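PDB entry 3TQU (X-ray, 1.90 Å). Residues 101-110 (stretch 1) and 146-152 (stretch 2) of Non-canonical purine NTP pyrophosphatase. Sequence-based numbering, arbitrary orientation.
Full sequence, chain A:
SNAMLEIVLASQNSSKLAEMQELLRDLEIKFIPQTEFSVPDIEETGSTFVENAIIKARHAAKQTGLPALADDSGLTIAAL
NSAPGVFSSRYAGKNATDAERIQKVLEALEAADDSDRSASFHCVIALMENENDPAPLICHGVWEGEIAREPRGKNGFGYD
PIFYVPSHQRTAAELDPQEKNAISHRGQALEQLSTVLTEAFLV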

# COMPACT_ATOMS: atom_id res chain seq x y z
N ARG A 101 22.38 7.44 16.10
CA ARG A 101 21.42 6.41 15.71
C ARG A 101 22.12 5.11 15.32
O ARG A 101 21.66 4.02 15.67
N ILE A 102 23.23 5.24 14.60
CA ILE A 102 24.03 4.08 14.21
C ILE A 102 24.50 3.32 15.44
O ILE A 102 24.45 2.09 15.48
N GLN A 103 24.93 4.06 16.45
CA GLN A 103 25.42 3.44 17.68
C GLN A 103 24.31 2.74 18.46
O GLN A 103 24.53 1.69 19.05
N LYS A 104 23.12 3.34 18.47
CA LYS A 104 22.00 2.73 19.17
C LYS A 104 21.58 1.42 18.50
O LYS A 104 21.26 0.44 19.18
N VAL A 105 21.59 1.40 17.18
CA VAL A 105 21.29 0.17 16.45
C VAL A 105 22.32 -0.91 16.75
O VAL A 105 21.97 -2.07 16.99
N LEU A 106 23.60 -0.53 16.75
CA LEU A 106 24.67 -1.47 17.04
C LEU A 106 24.56 -2.03 18.46
O LEU A 106 24.76 -3.22 18.68
N GLU A 107 24.24 -1.16 19.41
CA GLU A 107 24.05 -1.58 20.80
C GLU A 107 22.85 -2.51 20.93
O GLU A 107 22.91 -3.52 21.65
N ALA A 108 21.76 -2.17 20.25
CA ALA A 108 20.54 -2.96 20.30
C ALA A 108 20.77 -4.38 19.80
O ALA A 108 20.31 -5.34 20.41
N LEU A 109 21.47 -4.51 18.68
CA LEU A 109 21.81 -5.83 18.16
C LEU A 109 22.74 -6.57 19.11
O LEU A 109 22.55 -7.75 19.40
N GLU A 110 23.75 -5.86 19.60
CA GLU A 110 24.66 -6.41 20.60
C GLU A 110 23.90 -7.01 21.78
O GLU A 110 24.22 -8.10 22.24
N GLU A 146 22.46 -6.61 5.39
CA GLU A 146 22.84 -7.03 6.74
C GLU A 146 23.42 -5.84 7.48
O GLU A 146 24.00 -4.94 6.87
N ILE A 147 23.28 -5.84 8.81
CA ILE A 147 23.86 -4.79 9.63
C ILE A 147 25.31 -5.13 9.97
O ILE A 147 25.58 -6.18 10.55
N ALA A 148 26.23 -4.24 9.62
CA ALA A 148 27.64 -4.47 9.88
C ALA A 148 27.96 -4.32 11.36
O ALA A 148 27.14 -3.82 12.13
N ARG A 149 29.15 -4.75 11.75
CA ARG A 149 29.59 -4.69 13.14
C ARG A 149 30.06 -3.28 13.48
O ARG A 149 29.97 -2.84 14.63
N GLU A 150 30.58 -2.57 12.48
CA GLU A 150 31.04 -1.20 12.66
C GLU A 150 30.81 -0.39 11.39
O GLU A 150 30.76 -0.95 10.29
N PRO A 151 30.66 0.93 11.52
CA PRO A 151 30.39 1.81 10.38
C PRO A 151 31.55 1.82 9.38
O PRO A 151 32.71 1.88 9.78
N ARG A 152 31.22 1.76 8.09
CA ARG A 152 32.21 1.85 7.02
C ARG A 152 31.65 2.62 5.83
O ARG A 152 30.48 2.45 5.47

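The centre of this contact is Leu106, which loses 62 Å² to the other stretch, more than any other residue here. Its CA-to-CB bond points sideways, yet with chi1 -69° (m) and chi2 174° (t) the end of the side chain comes nearer the loop. Leu106 CD2 lies 3.2 Å from Ala148 O and 3.6 Å from Arg149 O, so a methyl group packs tightly against backbone carbonyls; these are van der Waals approaches, since carbon offers no conventional donor. Leu106 CD2 is also 4.3 Å from Ile147 CG2, while Leu106 CD1 lies 4.1 Å from Pro151 CD. Leu106 CD2 lies nearer Ile147 and Leu106 CD1 nearer Pro151, but both methyls approach Arg149 O.

Ile147, at the end of the strand segment, points toward the helix and has 58 Å² covered. Its chi1 of -54° (m) and chi2 of -62° (m) accompany two further apolar contacts: Leu109 CD1 to Ile147 CB at 3.6 Å, and Val105 CG1 to Ile147 CG2 at 4.2 Å. Leu109 (chi1 -86°, m; chi2 176°, t) and Val105 (chi1 161°, t) both point toward stretch 2. Their spacing of four residues, with Leu109 N hydrogen-bonded to Val105 O at 3.0 Å, sets them one helical turn apart.

One turn before Leu106, Ile102 (m, t) also points toward the loop, and its CG2 meets Pro151 CG at 3.8 Å. Pro151, its ring C-gamma exo, directs its CB toward the helix and has 52 Å² covered despite being exposed overall.

At the polar edge, Gln103 starts away from the loop, but chi1 -76° (m) and chi2 -57° (m) bring its end nearer, leaving NE2 4.5 Å from Pro151 CG. Arg149 and Glu150 point away. No hydrogen bond crosses between the stretches; the 281 Å² buried, both sides summed, consists largely of apolar side-chain packing and methyl-to-backbone contact.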

# COMPACT_ATOMS: atom_id res chain seq x y z
CB ARG A 101 20.53 6.91 14.57
CG ARG A 101 19.45 7.89 15.02
CD ARG A 101 18.61 8.38 13.84
NE ARG A 101 19.28 9.44 13.09
CZ ARG A 101 19.24 10.72 13.43
NH1 ARG A 101 18.57 11.11 14.50
NH2 ARG A 101 19.88 11.62 12.69
CB ILE A 102 25.25 4.50 13.37
CG1 ILE A 102 24.81 4.93 11.97
CG2 ILE A 102 26.25 3.36 13.27
CD1 ILE A 102 25.87 5.66 11.19
CB GLN A 103 26.14 4.47 18.56
CG GLN A 103 27.53 4.82 18.06
CD GLN A 103 28.42 3.59 17.95
OE1 GLN A 103 28.46 2.76 18.85
NE2 GLN A 103 29.13 3.48 16.83
CB LYS A 104 20.82 3.70 19.26
CG LYS A 104 19.68 3.18 20.12
CD LYS A 104 18.98 4.30 20.87
CE LYS A 104 17.91 3.77 21.81
NZ LYS A 104 16.82 3.06 21.08
CB VAL A 105 21.23 0.42 14.93
CG1 VAL A 105 21.40 -0.89 14.17
CG2 VAL A 105 19.92 1.10 14.57
CB LEU A 106 26.04 -0.83 16.82
CG LEU A 106 26.41 -0.50 15.37
CD1 LEU A 106 27.73 0.28 15.29
CD2 LEU A 106 26.49 -1.77 14.53
CB GLU A 107 23.86 -0.37 21.71
CG GLU A 107 25.10 0.50 21.87
CD GLU A 107 24.86 1.70 22.77
OE1 GLU A 107 23.71 1.88 23.23
OE2 GLU A 107 25.82 2.46 23.02
CB ALA A 108 19.44 -2.28 19.49
CB LEU A 109 22.44 -5.72 16.77
CG LEU A 109 21.46 -5.65 15.61
CD1 LEU A 109 22.18 -5.44 14.29
CD2 LEU A 109 20.62 -6.92 15.57
CB GLU A 110 25.61 -5.32 21.10
CG GLU A 110 26.16 -5.57 22.49
CD GLU A 110 26.51 -4.29 23.22
OE1 GLU A 110 27.60 -3.73 22.97
OE2 GLU A 110 25.68 -3.83 24.04
CB GLU A 146 23.89 -8.14 6.68
CG GLU A 146 23.45 -9.38 5.93
CD GLU A 146 24.57 -10.40 5.80
OE1 GLU A 146 25.68 -10.13 6.29
OE2 GLU A 146 24.33 -11.47 5.20
CB ILE A 147 23.06 -4.57 10.93
CG1 ILE A 147 21.59 -4.32 10.61
CG2 ILE A 147 23.65 -3.41 11.72
CD1 ILE A 147 21.35 -3.07 9.77
CB ALA A 148 28.49 -3.53 9.04
CB ARG A 149 30.71 -5.69 13.39
CG ARG A 149 30.37 -7.13 13.03
CD ARG A 149 29.58 -7.81 14.14
NE ARG A 149 29.21 -9.18 13.78
CZ ARG A 149 28.61 -10.03 14.60
NH1 ARG A 149 28.32 -9.67 15.84
NH2 ARG A 149 28.31 -11.26 14.18
CB GLU A 150 32.51 -1.17 13.06
CG GLU A 150 33.46 -1.77 12.04
CD GLU A 150 34.92 -1.68 12.46
OE1 GLU A 150 35.32 -2.39 13.41
OE2 GLU A 150 35.66 -0.89 11.85
CB PRO A 151 30.24 3.19 11.01
CG PRO A 151 29.93 2.93 12.45
CD PRO A 151 30.68 1.68 12.79
CB ARG A 152 32.63 0.45 6.55
CG ARG A 152 33.74 -0.18 7.36
CD ARG A 152 34.23 -1.48 6.72
NE ARG A 152 33.29 -2.58 6.89
CZ ARG A 152 32.52 -3.07 5.92
NH1 ARG A 152 32.57 -2.56 4.70
NH2 ARG A 152 31.69 -4.07 6.18